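Local coordinates for protein nuclear RNA export factor 2 (Drosophila melanogaster, PDB 6MRK) that acts with Panx, Piwi and Nxt1 in ovaries as an effector of cotranscriptional transposon silencing, this chain being its NTF2-like domain, at residues Lys3-Asp8 with Gln113-His118; Asn21-Phe26 with His107-Leu112; Glu30-Leu35 with Ile98-Pro103; Asn42-Leu47 with Val88-Thr93. All blocks are in the same frame, centred on the assembly; numbering follows the deposited sequence.

Overall arrangement
The four contacts lie in the NTF2-like domain, a curved mixed sheet with helices packed against it. Contact 1 closes the longest loop: residues 3-8 pair with strand 104-119 at one edge of the sheet. Helix 12-27 follows, and contact 2 sets its second half against the same strand. Residues 30-35 then meet the end of helix 92-99 in contact 3, about 27 Å from contact 1 between centres. Contact 4 joins strand 44-49 to strand 89-90, the other edge. Each loop encloses the next, from contact 1 in to contact 4. Arg32 of contact 3 bonds to Phe26 of contact 2. Leu99 of contact 3 packs on Phe45 of contact 4.

Contact 1. Residues Lys3-Asp8 with Gln113-His118; sequences KNFLCD and QTDVMH
An edge of the NTF2-like sheet is built here: a short, weakly bonded parallel strand at Phe5-Leu6 runs beside strand 104-119. Phe5 N donates to Thr114 O at 2.9 Å. Phe5 O takes Val116 N at 3.2 Å, in a nearly straight bond (171°) with the donor above the carbonyl plane. Cys7 N then reaches Val116 O, with a more bent bond. The ladder is extended by side chains. Asn4 OD1 receives Thr114 N at 2.9 Å, again from above the carbonyl plane. Lys3 N donates to Gln113 OE1 at 3.3 Å, a long and bent bond, approaching in the carbonyl plane on a lone pair. Strand 123-135 lies on the other side of strand 104-119 in the sheet. On the Phe5 face, CG is anti to the backbone N (chi1 -178°). The Phe5 and Met117 side chains cross at about a right angle, with Met117 SD 4.1 Å from Phe5 CD2, an oblique Met-aromatic contact. Asp115 OD2 lies near Phe5 CB, and its carboxylate is held by a basic and a polar side chain of another protein's chain. On the opposite face Leu6 CD1 lies alongside Val116 CG2 at 3.6 Å, close to helix 12-27. Cys7 CB touches Val116 CG1 at 3.7 Å.

Contact 2. Residues Asn21-Phe26 with His107-Leu112; sequences NYLREF and HDFHSL
The exposed Arg24 makes a cation-pi stack. Its guanidinium lies flat over one face of the Phe109 ring, planes 10° apart, with Arg24 CZ 4.5 Å from the Phe109 ring centroid. The Arg24 chain is extended from CG to NE; Arg24 CG lies 3.7 Å from Phe109 CZ. A CH-pi contact lies deeper. Leu23 CG sits over one face of the His107 imidazole, 3.9 Å from its centroid, and the two side chains cross at about a right angle. In this NTF2-like domain helix 12-27 lies against the sheet. Leu23 sits between His107 and Phe109, where strand 104-119 is interrupted by a short turn with helical backbone angles at 109-111. Apolar contacts fill in around it. Leu23 CB rests 3.8 Å from Phe109 CZ, and Leu23 CD2 meets Leu112 CD1 tip to tip at 4.1 Å. Phe26 CD2 approaches the edge of the imidazole, at His107 CE1. Polar bonds shape the turn itself: Asp108 O accepts Ser111 N and, at 2.7 Å, Ser111 OG, which also bonds to Leu131 N of strand 123-135.

Contact 3. Residues Glu30-Leu35 with Ile98-Pro103; sequences EFRHNL and ILLQLP
Arg32 NH1 is gripped by two backbone carbonyls. Leu99 O accepts it at 2.8 Å, nearly along the C=O axis. Leu102 O accepts it at 3.1 Å, with NH1 above the carbonyl plane. In the NTF2-like domain this ties the 3-10 turn after helix 12-27 to the chain leaving helix 92-99. Arg32 NH2 adds a third bond, to Pro103 O at 2.9 Å. All three oxygens lie near the guanidinium plane, at its edge, so together they fix its rotation. Arg32 NE donates to Phe26 O, and the Phe26 ring makes a cation-pi contact with Arg32. The buried charge is thus met mainly by main-chain carbonyl oxygens, which probably help to stabilise it. Arg32 CG is anti to the backbone N (chi1 -172°), and the chain bends at chi3 (-72°) to reach the carbonyls. Leu100 slides past it in the opposite direction, and Leu100 CD2 ends 3.7 Å from Arg32 CB and 3.5 Å from His33 N.

Contact 4. Residues Asn42-Leu47 with Val88-Thr93; sequences NSIFTL and VFFGCT
Strand 89-90 pairs antiparallel with strand 44-49 at an edge of the NTF2-like sheet. Phe45 and Phe89 form the hydrogen-bonded pair: Phe45 N meets Phe89 O at 3.0 Å, and Phe89 N bonds back to Phe45 O. Gly91 N, at the N-cap before helix 92-99, donates to Ser43 O at 2.8 Å, almost straight (173°). On one face the Phe45 and Phe89 side chains lie alongside each other, and Phe89 CD2 meets the Phe45 ring at its edge, in plane. Phe89 CD2 is 3.6 Å from Phe45 CD2. Leu99 and Ile95 of helix 92-99 pack on Phe45 there. On the other face Ile44, in a non-hydrogen-bonded pair with Phe90, fits its two branches between Val88 and the Phe90 ring. Ile44 CG2 meets Val88 CG1 at 4.0 Å. Ile44 CG1 is 3.8 Å from Phe90 CD1, at the ring edge. The Phe90 side chain lies along Asn42, with Phe90 CE1 3.6 Å from Asn42 O. The chain of another protein packs on Ile44, Val88 and Phe90. Backbone bonds thus set the register and the side-chain packing is largely apolar, while the Thr46 OG1 hydroxyl is satisfied by an acidic and a polar side chain of that partner chain.

Contact 1. Residues Lys3-Asp8 with Gln113-His118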
loop_
_atom_site.group_PDB
_atom_site.type_symbol
_atom_site.label_atom_id
_atom_site.label_comp_id
_atom_site.label_asym_id
_atom_site.label_seq_id
_atom_site.Cartn_x
_atom_site.Cartn_y
_atom_site.Cartn_z
ATOM N N LYS A 3 9.799 -5.908 12.753
ATOM C CA LYS A 3 9.258 -7.259 12.430
ATOM C C LYS A 3 8.773 -7.300 10.976
ATOM O O LYS A 3 8.058 -6.370 10.536
ATOM C CB LYS A 3 8.135 -7.696 13.370
ATOM C CG LYS A 3 8.255 -9.165 13.742
ATOM C CD LYS A 3 7.035 -9.788 14.347
ATOM C CE LYS A 3 6.686 -9.187 15.688
ATOM N NZ LYS A 3 7.798 -9.262 16.662
ATOM N N ASN A 4 9.165 -8.354 10.264
ATOM C CA ASN A 4 8.700 -8.658 8.891
ATOM C C ASN A 4 7.640 -9.750 9.013
ATOM O O ASN A 4 7.804 -10.633 9.852
ATOM C CB ASN A 4 9.847 -9.096 7.977
ATOM C CG ASN A 4 10.854 -7.995 7.739
ATOM O OD1 ASN A 4 10.507 -6.822 7.744
ATOM N ND2 ASN A 4 12.110 -8.356 7.533
ATOM N N PHE A 5 6.596 -9.682 8.198
ATOM C CA PHE A 5 5.588 -10.756 8.080
ATOM C C PHE A 5 5.867 -11.569 6.803
ATOM O O PHE A 5 6.296 -10.994 5.773
ATOM C CB PHE A 5 4.187 -10.149 8.144
ATOM C CG PHE A 5 3.105 -11.188 8.088
ATOM C CD1 PHE A 5 2.948 -12.085 9.128
ATOM C CD2 PHE A 5 2.292 -11.306 6.977
ATOM C CE1 PHE A 5 1.980 -13.076 9.063
ATOM C CE2 PHE A 5 1.330 -12.301 6.911
ATOM C CZ PHE A 5 1.176 -13.186 7.951
ATOM N N LEU A 6 5.685 -12.889 6.901
ATOM C CA LEU A 6 5.799 -13.839 5.770
ATOM C C LEU A 6 4.590 -14.775 5.757
ATOM O O LEU A 6 4.481 -15.626 6.612
ATOM C CB LEU A 6 7.100 -14.627 5.888
ATOM C CG LEU A 6 7.689 -15.098 4.567
ATOM C CD1 LEU A 6 7.532 -14.046 3.484
ATOM C CD2 LEU A 6 9.146 -15.445 4.745
ATOM N N CYS A 7 3.710 -14.537 4.798
ATOM C CA CYS A 7 2.631 -15.405 4.264
ATOM C C CYS A 7 2.965 -16.899 4.362
ATOM O O CYS A 7 2.228 -17.658 5.001
ATOM C CB CYS A 7 2.537 -15.052 2.785
ATOM S SG CYS A 7 0.872 -15.128 2.133
ATOM N N ASP A 8 4.031 -17.281 3.667
ATOM C CA ASP A 8 4.445 -18.663 3.349
ATOM C C ASP A 8 5.965 -18.609 3.275
ATOM O O ASP A 8 6.489 -17.624 2.753
ATOM C CB ASP A 8 3.825 -19.146 2.032
ATOM C CG ASP A 8 4.292 -20.522 1.573
ATOM O OD1 ASP A 8 5.457 -20.886 1.858
ATOM O OD2 ASP A 8 3.490 -21.225 0.938
ATOM N N GLN A 113 10.703 -2.683 6.395
ATOM C CA GLN A 113 9.815 -3.680 7.030
ATOM C C GLN A 113 8.848 -4.200 5.974
ATOM O O GLN A 113 8.235 -3.380 5.278
ATOM C CB GLN A 113 9.138 -3.073 8.249
ATOM C CG GLN A 113 10.119 -2.923 9.398
ATOM C CD GLN A 113 9.533 -2.244 10.608
ATOM O OE1 GLN A 113 9.328 -2.865 11.652
ATOM N NE2 GLN A 113 9.272 -0.954 10.468
ATOM N N THR A 114 8.759 -5.527 5.896
ATOM C CA THR A 114 8.153 -6.334 4.817
ATOM C C THR A 114 6.857 -6.929 5.362
ATOM O O THR A 114 6.800 -7.288 6.548
ATOM C CB THR A 114 9.197 -7.360 4.352
ATOM O OG1 THR A 114 9.677 -6.782 3.144
ATOM C CG2 THR A 114 8.700 -8.783 4.153
ATOM N N ASP A 115 5.839 -7.038 4.529
ATOM C CA ASP A 115 4.626 -7.826 4.855
ATOM C C ASP A 115 4.189 -8.538 3.583
ATOM O O ASP A 115 3.613 -7.869 2.734
ATOM C CB ASP A 115 3.482 -6.954 5.389
ATOM C CG ASP A 115 3.770 -6.261 6.709
ATOM O OD1 ASP A 115 4.517 -5.259 6.678
ATOM O OD2 ASP A 115 3.247 -6.724 7.758
ATOM N N VAL A 116 4.470 -9.829 3.443
ATOM C CA VAL A 116 3.923 -10.630 2.310
ATOM C C VAL A 116 2.575 -11.172 2.764
ATOM O O VAL A 116 2.548 -11.864 3.763
ATOM C CB VAL A 116 4.865 -11.763 1.867
ATOM C CG1 VAL A 116 4.280 -12.500 0.676
ATOM C CG2 VAL A 116 6.268 -11.259 1.548
ATOM N N MET A 117 1.497 -10.846 2.067
ATOM C CA MET A 117 0.131 -11.037 2.608
ATOM C C MET A 117 -0.597 -12.144 1.848
ATOM O O MET A 117 -1.492 -12.739 2.457
ATOM C CB MET A 117 -0.677 -9.743 2.519
ATOM C CG MET A 117 0.028 -8.546 3.150
ATOM S SD MET A 117 0.091 -8.515 4.973
ATOM C CE MET A 117 -1.581 -8.997 5.408
ATOM N N HIS A 118 -0.266 -12.377 0.575
ATOM C CA HIS A 118 -0.770 -13.518 -0.235
ATOM C C HIS A 118 0.379 -14.074 -1.055
ATOM O O HIS A 118 1.300 -13.319 -1.382
ATOM C CB HIS A 118 -1.925 -13.115 -1.137
ATOM C CG HIS A 118 -3.045 -12.526 -0.357
ATOM N ND1 HIS A 118 -3.832 -11.491 -0.842
ATOM C CD2 HIS A 118 -3.477 -12.777 0.896
ATOM C CE1 HIS A 118 -4.720 -11.153 0.072
ATOM N NE2 HIS A 118 -4.525 -11.937 1.149
#

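Contact 2. Residues Asn21-Phe26 with His107-Leu112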
loop_
_atom_site.group_PDB
_atom_site.type_symbol
_atom_site.label_atom_id
_atom_site.label_comp_id
_atom_site.label_asym_id
_atom_site.label_seq_id
_atom_site.Cartn_x
_atom_site.Cartn_y
_atom_site.Cartn_z
ATOM N N ASN A 21 15.323 -5.737 -5.921
ATOM C CA ASN A 21 15.823 -5.421 -7.289
ATOM C C ASN A 21 15.019 -4.245 -7.854
ATOM O O ASN A 21 15.628 -3.272 -8.337
ATOM C CB ASN A 21 15.787 -6.629 -8.231
ATOM C CG ASN A 21 16.938 -7.587 -7.997
ATOM O OD1 ASN A 21 18.034 -7.178 -7.623
ATOM N ND2 ASN A 21 16.702 -8.870 -8.189
ATOM N N TYR A 22 13.693 -4.339 -7.799
ATOM C CA TYR A 22 12.746 -3.274 -8.218
ATOM C C TYR A 22 13.077 -1.930 -7.549
ATOM O O TYR A 22 13.100 -0.924 -8.241
ATOM C CB TYR A 22 11.307 -3.638 -7.845
ATOM C CG TYR A 22 10.371 -2.526 -8.209
ATOM C CD1 TYR A 22 10.283 -1.398 -7.412
ATOM C CD2 TYR A 22 9.698 -2.536 -9.415
ATOM C CE1 TYR A 22 9.492 -0.321 -7.773
ATOM C CE2 TYR A 22 8.898 -1.470 -9.794
ATOM C CZ TYR A 22 8.791 -0.353 -8.970
ATOM O OH TYR A 22 7.996 0.715 -9.303
ATOM N N LEU A 23 13.249 -1.902 -6.225
ATOM C CA LEU A 23 13.604 -0.672 -5.465
ATOM C C LEU A 23 14.942 -0.130 -5.968
ATOM O O LEU A 23 15.018 1.069 -6.257
ATOM C CB LEU A 23 13.664 -0.988 -3.967
ATOM C CG LEU A 23 12.419 -0.626 -3.162
ATOM C CD1 LEU A 23 11.158 -0.721 -3.984
ATOM C CD2 LEU A 23 12.284 -1.504 -1.940
ATOM N N ARG A 24 15.970 -0.973 -6.078
ATOM C CA ARG A 24 17.298 -0.510 -6.544
ATOM C C ARG A 24 17.170 0.109 -7.935
ATOM O O ARG A 24 17.892 1.064 -8.199
ATOM C CB ARG A 24 18.318 -1.644 -6.537
ATOM C CG ARG A 24 19.074 -1.759 -5.221
ATOM C CD ARG A 24 19.768 -3.108 -5.098
ATOM N NE ARG A 24 20.294 -3.423 -3.765
ATOM C CZ ARG A 24 19.993 -4.510 -3.042
ATOM N NH1 ARG A 24 19.143 -5.421 -3.492
ATOM N NH2 ARG A 24 20.558 -4.688 -1.858
ATOM N N GLU A 25 16.292 -0.404 -8.791
ATOM C CA GLU A 25 16.198 0.048 -10.200
ATOM C C GLU A 25 15.301 1.279 -10.332
ATOM O O GLU A 25 15.388 1.937 -11.380
ATOM C CB GLU A 25 15.664 -1.078 -11.069
ATOM C CG GLU A 25 15.823 -0.814 -12.550
ATOM C CD GLU A 25 15.793 -2.094 -13.378
ATOM O OE1 GLU A 25 15.638 -3.197 -12.778
ATOM O OE2 GLU A 25 15.923 -1.994 -14.615
ATOM N N PHE A 26 14.441 1.559 -9.346
ATOM C CA PHE A 26 13.620 2.793 -9.295
ATOM C C PHE A 26 14.550 3.950 -8.938
ATOM O O PHE A 26 14.358 5.047 -9.466
ATOM C CB PHE A 26 12.470 2.667 -8.291
ATOM C CG PHE A 26 11.605 3.896 -8.205
ATOM C CD1 PHE A 26 10.592 4.108 -9.124
ATOM C CD2 PHE A 26 11.820 4.862 -7.228
ATOM C CE1 PHE A 26 9.807 5.250 -9.072
ATOM C CE2 PHE A 26 11.025 5.999 -7.166
ATOM C CZ PHE A 26 10.023 6.192 -8.093
ATOM N N HIS A 107 16.974 4.357 -1.329
ATOM C CA HIS A 107 16.286 3.672 -0.207
ATOM C C HIS A 107 17.322 3.256 0.841
ATOM O O HIS A 107 18.418 2.829 0.456
ATOM C CB HIS A 107 15.491 2.462 -0.713
ATOM C CG HIS A 107 14.525 2.769 -1.799
ATOM N ND1 HIS A 107 14.937 2.983 -3.094
ATOM C CD2 HIS A 107 13.177 2.848 -1.797
ATOM C CE1 HIS A 107 13.882 3.207 -3.851
ATOM N NE2 HIS A 107 12.778 3.124 -3.080
ATOM N N ASP A 108 16.959 3.321 2.118
ATOM C CA ASP A 108 17.769 2.764 3.233
ATOM C C ASP A 108 17.313 1.314 3.455
ATOM O O ASP A 108 16.359 1.092 4.198
ATOM C CB ASP A 108 17.668 3.665 4.468
ATOM C CG ASP A 108 18.329 3.113 5.727
ATOM O OD1 ASP A 108 18.890 2.004 5.671
ATOM O OD2 ASP A 108 18.253 3.786 6.772
ATOM N N PHE A 109 17.979 0.346 2.839
ATOM C CA PHE A 109 17.506 -1.061 2.798
ATOM C C PHE A 109 17.482 -1.679 4.187
ATOM O O PHE A 109 16.693 -2.592 4.404
ATOM C CB PHE A 109 18.364 -1.895 1.849
ATOM C CG PHE A 109 17.951 -1.676 0.420
ATOM C CD1 PHE A 109 18.486 -0.643 -0.333
ATOM C CD2 PHE A 109 16.938 -2.439 -0.127
ATOM C CE1 PHE A 109 18.046 -0.418 -1.625
ATOM C CE2 PHE A 109 16.504 -2.212 -1.422
ATOM C CZ PHE A 109 17.049 -1.199 -2.162
ATOM N N HIS A 110 18.328 -1.195 5.087
ATOM C CA HIS A 110 18.360 -1.629 6.510
ATOM C C HIS A 110 17.048 -1.263 7.218
ATOM O O HIS A 110 16.755 -1.861 8.260
ATOM C CB HIS A 110 19.540 -0.983 7.243
ATOM C CG HIS A 110 20.857 -1.629 6.974
ATOM N ND1 HIS A 110 21.962 -1.413 7.789
ATOM C CD2 HIS A 110 21.260 -2.474 5.998
ATOM C CE1 HIS A 110 22.986 -2.100 7.325
ATOM N NE2 HIS A 110 22.583 -2.757 6.221
ATOM N N SER A 111 16.304 -0.287 6.697
ATOM C CA SER A 111 15.160 0.332 7.411
ATOM C C SER A 111 13.864 -0.389 7.047
ATOM O O SER A 111 12.833 -0.076 7.664
ATOM C CB SER A 111 15.076 1.807 7.115
ATOM O OG SER A 111 14.451 2.059 5.865
ATOM N N LEU A 112 13.931 -1.330 6.106
ATOM C CA LEU A 112 12.731 -1.815 5.395
ATOM C C LEU A 112 12.012 -2.861 6.230
ATOM O O LEU A 112 12.656 -3.842 6.606
ATOM C CB LEU A 112 13.126 -2.435 4.056
ATOM C CG LEU A 112 13.679 -1.476 3.006
ATOM C CD1 LEU A 112 13.917 -2.245 1.721
ATOM C CD2 LEU A 112 12.751 -0.282 2.769
#

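Contact 3. Residues Glu30-Leu35 with Ile98-Pro103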
loop_
_atom_site.group_PDB
_atom_site.type_symbol
_atom_site.label_atom_id
_atom_site.label_comp_id
_atom_site.label_asym_id
_atom_site.label_seq_id
_atom_site.Cartn_x
_atom_site.Cartn_y
_atom_site.Cartn_z
ATOM N N GLU A 30 17.326 8.219 -14.179
ATOM C CA GLU A 30 17.901 8.133 -15.550
ATOM C C GLU A 30 17.573 6.788 -16.213
ATOM O O GLU A 30 17.368 6.785 -17.436
ATOM C CB GLU A 30 19.422 8.306 -15.518
ATOM C CG GLU A 30 19.906 9.704 -15.863
ATOM C CD GLU A 30 21.384 9.736 -16.222
ATOM O OE1 GLU A 30 22.229 9.828 -15.288
ATOM O OE2 GLU A 30 21.690 9.621 -17.436
ATOM N N PHE A 31 17.577 5.685 -15.462
ATOM C CA PHE A 31 17.374 4.310 -15.998
ATOM C C PHE A 31 16.048 3.747 -15.470
ATOM O O PHE A 31 15.805 2.524 -15.528
ATOM C CB PHE A 31 18.599 3.441 -15.685
ATOM C CG PHE A 31 19.898 4.093 -16.094
ATOM C CD1 PHE A 31 20.171 4.356 -17.432
ATOM C CD2 PHE A 31 20.820 4.510 -15.139
ATOM C CE1 PHE A 31 21.346 4.996 -17.807
ATOM C CE2 PHE A 31 21.995 5.142 -15.519
ATOM C CZ PHE A 31 22.255 5.386 -16.851
ATOM N N ARG A 32 15.170 4.636 -15.020
ATOM C CA ARG A 32 13.912 4.253 -14.345
ATOM C C ARG A 32 12.862 3.829 -15.372
ATOM O O ARG A 32 11.919 3.122 -14.988
ATOM C CB ARG A 32 13.403 5.419 -13.511
ATOM C CG ARG A 32 12.223 5.029 -12.646
ATOM C CD ARG A 32 11.758 6.251 -11.922
ATOM N NE ARG A 32 12.696 6.623 -10.878
ATOM C CZ ARG A 32 12.671 7.793 -10.276
ATOM N NH1 ARG A 32 11.759 8.669 -10.643
ATOM N NH2 ARG A 32 13.544 8.091 -9.331
ATOM N N HIS A 33 13.023 4.228 -16.631
ATOM C CA HIS A 33 12.161 3.782 -17.760
ATOM C C HIS A 33 12.175 2.247 -17.882
ATOM O O HIS A 33 11.206 1.686 -18.437
ATOM C CB HIS A 33 12.606 4.440 -19.080
ATOM C CG HIS A 33 14.002 4.129 -19.531
ATOM N ND1 HIS A 33 15.112 4.741 -18.980
ATOM C CD2 HIS A 33 14.474 3.308 -20.493
ATOM C CE1 HIS A 33 16.205 4.300 -19.564
ATOM N NE2 HIS A 33 15.840 3.419 -20.501
ATOM N N ASN A 34 13.239 1.592 -17.400
ATOM C CA ASN A 34 13.469 0.135 -17.572
ATOM C C ASN A 34 12.556 -0.669 -16.649
ATOM O O ASN A 34 12.676 -1.905 -16.648
ATOM C CB ASN A 34 14.931 -0.240 -17.331
ATOM C CG ASN A 34 15.815 0.155 -18.490
ATOM O OD1 ASN A 34 15.459 -0.070 -19.646
ATOM N ND2 ASN A 34 16.947 0.775 -18.187
ATOM N N LEU A 35 11.681 -0.007 -15.897
ATOM C CA LEU A 35 10.654 -0.694 -15.077
ATOM C C LEU A 35 9.427 -0.949 -15.946
ATOM O O LEU A 35 8.450 -1.474 -15.411
ATOM C CB LEU A 35 10.286 0.165 -13.866
ATOM C CG LEU A 35 11.450 0.576 -12.967
ATOM C CD1 LEU A 35 11.014 1.638 -11.974
ATOM C CD2 LEU A 35 12.020 -0.625 -12.243
ATOM N N ILE A 98 4.395 8.758 -15.265
ATOM C CA ILE A 98 4.323 9.491 -13.963
ATOM C C ILE A 98 5.614 9.214 -13.197
ATOM O O ILE A 98 6.172 10.159 -12.620
ATOM C CB ILE A 98 3.074 9.105 -13.129
ATOM C CG1 ILE A 98 1.781 9.593 -13.782
ATOM C CG2 ILE A 98 3.194 9.624 -11.697
ATOM C CD1 ILE A 98 1.806 11.066 -14.170
ATOM N N LEU A 99 6.045 7.957 -13.204
ATOM C CA LEU A 99 7.189 7.455 -12.411
ATOM C C LEU A 99 8.475 8.172 -12.822
ATOM O O LEU A 99 9.382 8.273 -11.980
ATOM C CB LEU A 99 7.307 5.946 -12.638
ATOM C CG LEU A 99 6.814 5.036 -11.510
ATOM C CD1 LEU A 99 5.487 5.484 -10.933
ATOM C CD2 LEU A 99 6.707 3.612 -12.003
ATOM N N LEU A 100 8.566 8.627 -14.071
ATOM C CA LEU A 100 9.786 9.282 -14.603
ATOM C C LEU A 100 9.852 10.750 -14.182
ATOM O O LEU A 100 10.901 11.379 -14.415
ATOM C CB LEU A 100 9.787 9.148 -16.126
ATOM C CG LEU A 100 10.138 7.756 -16.644
ATOM C CD1 LEU A 100 10.282 7.773 -18.147
ATOM C CD2 LEU A 100 11.427 7.257 -16.021
ATOM N N GLN A 101 8.770 11.276 -13.614
ATOM C CA GLN A 101 8.671 12.687 -13.175
ATOM C C GLN A 101 9.002 12.806 -11.696
ATOM O O GLN A 101 9.114 13.953 -11.213
ATOM C CB GLN A 101 7.258 13.205 -13.374
ATOM C CG GLN A 101 6.741 12.934 -14.769
ATOM C CD GLN A 101 5.470 13.692 -15.024
ATOM O OE1 GLN A 101 4.453 13.117 -15.390
ATOM N NE2 GLN A 101 5.504 14.989 -14.788
ATOM N N LEU A 102 9.085 11.681 -10.990
ATOM C CA LEU A 102 9.334 11.698 -9.534
ATOM C C LEU A 102 10.820 11.947 -9.333
ATOM O O LEU A 102 11.636 11.765 -10.235
ATOM C CB LEU A 102 8.862 10.383 -8.918
ATOM C CG LEU A 102 7.374 10.091 -9.093
ATOM C CD1 LEU A 102 7.030 8.743 -8.487
ATOM C CD2 LEU A 102 6.522 11.186 -8.469
ATOM N N PRO A 103 11.211 12.480 -8.166
ATOM C CA PRO A 103 12.621 12.730 -7.900
ATOM C C PRO A 103 13.450 11.450 -7.813
ATOM O O PRO A 103 12.926 10.385 -7.653
ATOM C CB PRO A 103 12.629 13.443 -6.541
ATOM C CG PRO A 103 11.286 13.105 -5.928
ATOM C CD PRO A 103 10.325 12.951 -7.088
#

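Contact 4. Residues Asn42-Leu47 with Val88-Thr93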
loop_
_atom_site.group_PDB
_atom_site.type_symbol
_atom_site.label_atom_id
_atom_site.label_comp_id
_atom_site.label_asym_id
_atom_site.label_seq_id
_atom_site.Cartn_x
_atom_site.Cartn_y
_atom_site.Cartn_z
ATOM N N ASN A 42 -3.149 -3.347 -18.209
ATOM C CA ASN A 42 -4.264 -3.304 -17.229
ATOM C C ASN A 42 -3.774 -2.851 -15.848
ATOM O O ASN A 42 -4.602 -2.831 -14.906
ATOM C CB ASN A 42 -4.945 -4.669 -17.131
ATOM C CG ASN A 42 -5.943 -4.908 -18.239
ATOM O OD1 ASN A 42 -6.675 -4.000 -18.640
ATOM N ND2 ASN A 42 -5.990 -6.139 -18.729
ATOM N N SER A 43 -2.495 -2.479 -15.730
ATOM C CA SER A 43 -1.852 -2.030 -14.468
ATOM C C SER A 43 -2.502 -0.738 -13.941
ATOM O O SER A 43 -3.000 0.058 -14.769
ATOM C CB SER A 43 -0.380 -1.857 -14.653
ATOM O OG SER A 43 0.291 -3.064 -14.365
ATOM N N ILE A 44 -2.493 -0.557 -12.611
ATOM C CA ILE A 44 -3.058 0.626 -11.893
ATOM C C ILE A 44 -2.036 1.095 -10.856
ATOM O O ILE A 44 -1.493 0.244 -10.109
ATOM C CB ILE A 44 -4.415 0.302 -11.239
ATOM C CG1 ILE A 44 -5.444 -0.116 -12.295
ATOM C CG2 ILE A 44 -4.888 1.476 -10.382
ATOM C CD1 ILE A 44 -6.893 -0.027 -11.853
ATOM N N PHE A 45 -1.804 2.409 -10.813
ATOM C CA PHE A 45 -0.824 3.064 -9.912
ATOM C C PHE A 45 -1.455 4.321 -9.307
ATOM O O PHE A 45 -2.032 5.106 -10.054
ATOM C CB PHE A 45 0.465 3.396 -10.663
ATOM C CG PHE A 45 1.442 4.163 -9.815
ATOM C CD1 PHE A 45 2.262 3.497 -8.941
ATOM C CD2 PHE A 45 1.487 5.543 -9.815
ATOM C CE1 PHE A 45 3.136 4.175 -8.110
ATOM C CE2 PHE A 45 2.369 6.223 -8.993
ATOM C CZ PHE A 45 3.189 5.538 -8.141
ATOM N N THR A 46 -1.369 4.476 -7.984
ATOM C CA THR A 46 -1.699 5.737 -7.279
ATOM C C THR A 46 -0.538 6.094 -6.360
ATOM O O THR A 46 0.294 5.241 -6.075
ATOM C CB THR A 46 -3.033 5.684 -6.519
ATOM O OG1 THR A 46 -2.930 4.838 -5.376
ATOM C CG2 THR A 46 -4.179 5.222 -7.392
ATOM N N LEU A 47 -0.512 7.353 -5.969
ATOM C CA LEU A 47 0.528 7.984 -5.141
ATOM C C LEU A 47 -0.197 8.821 -4.081
ATOM O O LEU A 47 -1.131 9.579 -4.429
ATOM C CB LEU A 47 1.393 8.841 -6.061
ATOM C CG LEU A 47 2.630 9.451 -5.416
ATOM C CD1 LEU A 47 3.700 9.647 -6.475
ATOM C CD2 LEU A 47 2.310 10.769 -4.736
ATOM N N VAL A 88 -5.602 8.562 -10.752
ATOM C CA VAL A 88 -5.467 7.108 -11.062
ATOM C C VAL A 88 -4.754 6.961 -12.398
ATOM O O VAL A 88 -5.349 7.315 -13.396
ATOM C CB VAL A 88 -6.843 6.417 -11.127
ATOM C CG1 VAL A 88 -6.716 4.921 -11.381
ATOM C CG2 VAL A 88 -7.668 6.680 -9.880
ATOM N N PHE A 89 -3.554 6.407 -12.422
ATOM C CA PHE A 89 -2.786 6.201 -13.673
ATOM C C PHE A 89 -2.953 4.748 -14.099
ATOM O O PHE A 89 -2.787 3.856 -13.256
ATOM C CB PHE A 89 -1.326 6.587 -13.469
ATOM C CG PHE A 89 -1.202 7.867 -12.701
ATOM C CD1 PHE A 89 -1.475 9.076 -13.312
ATOM C CD2 PHE A 89 -0.859 7.860 -11.361
ATOM C CE1 PHE A 89 -1.359 10.262 -12.602
ATOM C CE2 PHE A 89 -0.740 9.045 -10.658
ATOM C CZ PHE A 89 -1.002 10.242 -11.275
ATOM N N PHE A 90 -3.278 4.529 -15.368
ATOM C CA PHE A 90 -3.772 3.222 -15.852
ATOM C C PHE A 90 -2.994 2.798 -17.095
ATOM O O PHE A 90 -2.916 3.563 -18.046
ATOM C CB PHE A 90 -5.278 3.319 -16.085
ATOM C CG PHE A 90 -5.859 2.061 -16.665
ATOM C CD1 PHE A 90 -6.009 0.929 -15.878
ATOM C CD2 PHE A 90 -6.209 1.989 -18.004
ATOM C CE1 PHE A 90 -6.520 -0.243 -16.412
ATOM C CE2 PHE A 90 -6.737 0.821 -18.534
ATOM C CZ PHE A 90 -6.892 -0.293 -17.739
ATOM N N GLY A 91 -2.434 1.600 -17.071
ATOM C CA GLY A 91 -1.633 1.069 -18.185
ATOM C C GLY A 91 -0.168 1.445 -18.061
ATOM O O GLY A 91 0.117 2.553 -17.594
ATOM N N CYS A 92 0.710 0.550 -18.521
ATOM C CA CYS A 92 2.193 0.626 -18.432
ATOM C C CYS A 92 2.710 1.973 -18.947
ATOM O O CYS A 92 3.526 2.571 -18.258
ATOM C CB CYS A 92 2.856 -0.519 -19.196
ATOM S SG CYS A 92 2.027 -0.926 -20.757
ATOM N N THR A 93 2.285 2.438 -20.121
ATOM C CA THR A 93 2.824 3.702 -20.693
ATOM C C THR A 93 2.542 4.819 -19.673
ATOM O O THR A 93 3.491 5.536 -19.300
ATOM C CB THR A 93 2.291 3.985 -22.106
ATOM O OG1 THR A 93 0.869 4.083 -22.040
ATOM C CG2 THR A 93 2.654 2.925 -23.121
#